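Local coordinates for protein putative hydrolase (Chromobacterium violaceum, PDB 3MCW) that is probably a hydrolase of the isochorismatase family, related to nicotinamidases, whose natural substrate is not established, at residues 11-21 with 48-59. Numbering follows the deposited sequence.
Sequences DKPLLLLIDMQ and WRARGLPLIHIR. With EDO (1,2-ethanediol), chain L; EDO (1,2-ethanediol), chain K.
L15 lies beside L55 and L17 beside H57 as strands 14-18 and 55-59 run parallel, their axes 4.8 Å apart and inclined by 11°. Five backbone hydrogen bonds form the ladder: L15 N to P54 O, I56 N to L15 O, L17 N to I56 O, I58 N to L17 O and, just past the first strand, D19 N to I58 O.

W48, in the last turn of helix 37-51, ties the helix to the start of this ladder. Its NE1 donates to P13 O at 2.9 Å; the carbonyl oxygen lies near the indole plane, while the nitrogen sits above the carbonyl plane. P13 has no N-H to offer but keeps this carbonyl, and its ring adds an apolar contact to W48 CZ2. L15 CB stands 3.5 Å from the centroid of W48's five-membered ring, almost on its normal, a CH-pi contact, and L53 CD1 lies over the opposite face. G52 closes the helix in a Schellman motif, whose positive phi glycine readily adopts.

On the sheet face of L16, I56 and I58, branched aliphatic residues fill the core: L16 CG, anti to its N (chi1 -170°), carries CD1 over to I58 CG1 at 3.6 Å, and L14 CD1 meets I56 CD1 at 3.8 Å. Past strand 14-18, the Q21 side chain crosses that of R59 at about a right angle, NE2 lying 3.5 Å from R59 CG; Q21 OE1 accepts from H60 N, and R59 pairs with D61. D19 forms a salt bridge with K93, at the end of strand 89-93 beyond strand 55-60.

Strand 14-18, helix 37-51 and strand 55-60 make a beta-alpha-beta crossover within the parallel, 3-2-1-4-5-6 ordered sheet of the Rossmann-like isochorismatase fold.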
# COMPACT_ATOMS: atom_id res chain seq x y z
N ASP A 11 8.07 -19.65 -16.84
CA ASP A 11 9.48 -20.00 -16.96
C ASP A 11 10.38 -18.75 -16.95
O ASP A 11 11.59 -18.83 -17.20
CB ASP A 11 9.78 -20.87 -18.18
CG ASP A 11 9.52 -20.17 -19.51
OD1 ASP A 11 9.21 -18.97 -19.55
OD2 ASP A 11 9.62 -20.88 -20.53
N LYS A 12 9.82 -17.57 -16.66
CA LYS A 12 10.56 -16.32 -16.72
C LYS A 12 10.19 -15.38 -15.59
O LYS A 12 9.95 -14.21 -15.81
CB LYS A 12 10.39 -15.65 -18.10
CG LYS A 12 8.95 -15.43 -18.54
CD LYS A 12 8.86 -14.80 -19.92
CE LYS A 12 7.41 -14.62 -20.33
NZ LYS A 12 7.19 -14.02 -21.69
N PRO A 13 10.20 -15.87 -14.32
CA PRO A 13 9.93 -14.96 -13.22
C PRO A 13 10.97 -13.85 -13.21
O PRO A 13 12.17 -14.08 -13.44
CB PRO A 13 10.03 -15.87 -12.00
CG PRO A 13 10.99 -16.95 -12.42
CD PRO A 13 10.66 -17.19 -13.86
N LEU A 14 10.53 -12.65 -12.88
CA LEU A 14 11.35 -11.45 -12.93
C LEU A 14 11.71 -11.00 -11.52
O LEU A 14 10.83 -10.80 -10.68
CB LEU A 14 10.61 -10.34 -13.71
CG LEU A 14 11.40 -9.03 -13.89
CD1 LEU A 14 11.09 -8.36 -15.21
CD2 LEU A 14 11.17 -8.04 -12.73
N LEU A 15 13.00 -10.79 -11.28
CA LEU A 15 13.51 -10.29 -9.98
C LEU A 15 13.49 -8.80 -9.97
O LEU A 15 14.10 -8.15 -10.83
CB LEU A 15 14.94 -10.79 -9.77
CG LEU A 15 15.57 -10.42 -8.43
CD1 LEU A 15 14.86 -11.09 -7.24
CD2 LEU A 15 17.05 -10.83 -8.44
N LEU A 16 12.76 -8.23 -9.01
CA LEU A 16 12.57 -6.81 -8.83
C LEU A 16 13.19 -6.39 -7.51
O LEU A 16 12.65 -6.73 -6.44
CB LEU A 16 11.07 -6.48 -8.86
CG LEU A 16 10.70 -5.01 -8.94
CD1 LEU A 16 11.06 -4.44 -10.29
CD2 LEU A 16 9.20 -4.83 -8.66
N LEU A 17 14.34 -5.74 -7.56
CA LEU A 17 15.10 -5.32 -6.36
C LEU A 17 14.85 -3.85 -6.09
O LEU A 17 15.18 -3.02 -6.92
CB LEU A 17 16.59 -5.59 -6.56
CG LEU A 17 17.01 -7.04 -6.65
CD1 LEU A 17 18.53 -7.16 -6.89
CD2 LEU A 17 16.57 -7.82 -5.43
N ILE A 18 14.31 -3.54 -4.92
CA ILE A 18 13.82 -2.20 -4.62
C ILE A 18 14.72 -1.42 -3.68
O ILE A 18 14.88 -1.75 -2.51
CB ILE A 18 12.37 -2.29 -4.11
CG1 ILE A 18 11.47 -2.89 -5.20
CG2 ILE A 18 11.91 -0.91 -3.55
CD1 ILE A 18 10.06 -3.18 -4.68
N ASP A 19 15.29 -0.36 -4.23
CA ASP A 19 15.87 0.73 -3.47
C ASP A 19 17.02 0.34 -2.53
O ASP A 19 17.21 0.94 -1.49
CB ASP A 19 14.80 1.50 -2.68
CG ASP A 19 13.76 2.17 -3.53
OD1 ASP A 19 13.84 2.17 -4.76
OD2 ASP A 19 12.77 2.69 -2.92
N MSE A 20 17.82 -0.63 -2.95
CA MSE A 20 18.93 -1.14 -2.15
C MSE A 20 20.15 -0.25 -2.34
O MSE A 20 21.14 -0.64 -2.95
CB MSE A 20 19.20 -2.60 -2.48
CG MSE A 20 18.11 -3.50 -1.95
SE MSE A 20 18.10 -3.64 -0.00
CE MSE A 20 19.55 -5.04 -0.13
N GLN A 21 20.04 0.95 -1.80
CA GLN A 21 20.97 2.05 -1.93
C GLN A 21 21.61 2.34 -0.58
O GLN A 21 21.07 2.02 0.49
CB GLN A 21 20.29 3.27 -2.52
CG GLN A 21 19.88 3.10 -3.97
CD GLN A 21 18.74 4.01 -4.36
OE1 GLN A 21 17.58 3.61 -4.29
NE2 GLN A 21 19.07 5.25 -4.76
N TRP A 48 19.75 -15.21 -10.62
CA TRP A 48 19.06 -14.64 -11.78
C TRP A 48 20.04 -14.41 -12.91
O TRP A 48 19.75 -14.70 -14.07
CB TRP A 48 18.26 -13.39 -11.41
CG TRP A 48 16.78 -13.61 -11.36
CD1 TRP A 48 15.91 -13.22 -12.33
CD2 TRP A 48 16.00 -14.29 -10.36
NE1 TRP A 48 14.64 -13.63 -12.01
CE2 TRP A 48 14.67 -14.30 -10.82
CE3 TRP A 48 16.28 -14.86 -9.11
CZ2 TRP A 48 13.62 -14.83 -10.08
CZ3 TRP A 48 15.25 -15.44 -8.38
CH2 TRP A 48 13.92 -15.40 -8.87
N ARG A 49 21.18 -13.81 -12.60
CA ARG A 49 22.21 -13.55 -13.60
C ARG A 49 22.73 -14.86 -14.20
O ARG A 49 22.86 -14.98 -15.41
CB ARG A 49 23.36 -12.76 -12.99
CG ARG A 49 23.04 -11.32 -12.72
CD ARG A 49 24.13 -10.68 -11.91
NE ARG A 49 23.91 -9.23 -11.80
CZ ARG A 49 24.49 -8.42 -10.95
NH1 ARG A 49 25.32 -8.85 -10.02
NH2 ARG A 49 24.24 -7.12 -11.02
N ALA A 50 23.03 -15.84 -13.35
CA ALA A 50 23.59 -17.10 -13.80
C ALA A 50 22.62 -17.83 -14.72
O ALA A 50 23.05 -18.48 -15.67
CB ALA A 50 23.97 -17.96 -12.60
N ARG A 51 21.31 -17.70 -14.47
CA ARG A 51 20.28 -18.37 -15.23
C ARG A 51 19.79 -17.53 -16.41
O ARG A 51 19.00 -18.02 -17.23
CB ARG A 51 19.12 -18.76 -14.32
CG ARG A 51 19.45 -19.89 -13.33
CD ARG A 51 18.28 -20.14 -12.41
NE ARG A 51 18.50 -21.20 -11.42
CZ ARG A 51 18.49 -22.49 -11.66
NH1 ARG A 51 18.27 -22.96 -12.89
NH2 ARG A 51 18.71 -23.36 -10.66
N GLY A 52 20.24 -16.28 -16.51
CA GLY A 52 19.79 -15.44 -17.61
C GLY A 52 18.32 -15.07 -17.54
O GLY A 52 17.69 -14.88 -18.58
N LEU A 53 17.78 -14.95 -16.34
CA LEU A 53 16.37 -14.63 -16.14
C LEU A 53 16.16 -13.10 -16.05
O LEU A 53 17.09 -12.35 -15.76
CB LEU A 53 15.89 -15.33 -14.87
CG LEU A 53 15.76 -16.83 -14.99
CD1 LEU A 53 15.56 -17.42 -13.59
CD2 LEU A 53 14.56 -17.15 -15.90
N PRO A 54 14.92 -12.65 -16.26
CA PRO A 54 14.65 -11.23 -16.30
C PRO A 54 14.85 -10.56 -14.92
O PRO A 54 14.45 -11.12 -13.91
CB PRO A 54 13.17 -11.16 -16.73
CG PRO A 54 12.78 -12.45 -17.18
CD PRO A 54 13.73 -13.44 -16.61
N LEU A 55 15.40 -9.35 -14.92
CA LEU A 55 15.64 -8.65 -13.68
C LEU A 55 15.58 -7.16 -13.89
O LEU A 55 15.96 -6.64 -14.95
CB LEU A 55 16.85 -9.15 -12.91
CG LEU A 55 18.14 -8.80 -13.55
CD1 LEU A 55 18.59 -7.59 -12.93
CD2 LEU A 55 19.17 -9.92 -13.29
N ILE A 56 15.06 -6.45 -12.90
CA ILE A 56 14.98 -4.98 -12.92
C ILE A 56 15.41 -4.48 -11.54
O ILE A 56 14.87 -4.92 -10.51
CB ILE A 56 13.56 -4.48 -13.25
CG1 ILE A 56 13.15 -4.90 -14.67
CG2 ILE A 56 13.45 -2.98 -13.05
CD1 ILE A 56 11.69 -4.60 -14.98
N HIS A 57 16.33 -3.52 -11.53
CA HIS A 57 16.69 -2.77 -10.33
C HIS A 57 15.83 -1.51 -10.28
O HIS A 57 15.79 -0.76 -11.24
CB HIS A 57 18.15 -2.36 -10.38
CG HIS A 57 19.13 -3.45 -10.59
ND1 HIS A 57 19.68 -4.14 -9.53
CD2 HIS A 57 19.65 -3.96 -11.73
CE1 HIS A 57 20.52 -5.02 -10.04
NE2 HIS A 57 20.52 -4.95 -11.37
N ILE A 58 15.17 -1.27 -9.15
CA ILE A 58 14.46 -0.04 -8.90
C ILE A 58 15.33 0.83 -8.00
O ILE A 58 15.84 0.38 -6.97
CB ILE A 58 13.09 -0.32 -8.22
CG1 ILE A 58 12.20 -1.19 -9.09
CG2 ILE A 58 12.41 1.01 -7.83
CD1 ILE A 58 11.89 -0.65 -10.48
N ARG A 59 15.49 2.08 -8.40
CA ARG A 59 16.30 3.06 -7.73
C ARG A 59 15.43 4.23 -7.28
O ARG A 59 14.61 4.70 -8.07
CB ARG A 59 17.37 3.63 -8.72
CG ARG A 59 18.50 4.36 -8.08
CD ARG A 59 19.44 4.92 -9.12
NE ARG A 59 18.86 6.02 -9.85
CZ ARG A 59 19.36 6.52 -10.98
NH1 ARG A 59 20.40 5.92 -11.57
NH2 ARG A 59 18.79 7.56 -11.54
C1 EDO L . 14.35 -7.09 -18.01
O1 EDO L . 14.86 -6.03 -17.24
C2 EDO L . 15.54 -7.79 -18.61
O2 EDO L . 16.21 -8.56 -17.59
C1 EDO K . 15.21 -21.90 -15.30
O1 EDO K . 15.08 -22.90 -16.34
C2 EDO K . 16.46 -21.11 -15.53
O2 EDO K . 17.64 -21.85 -15.21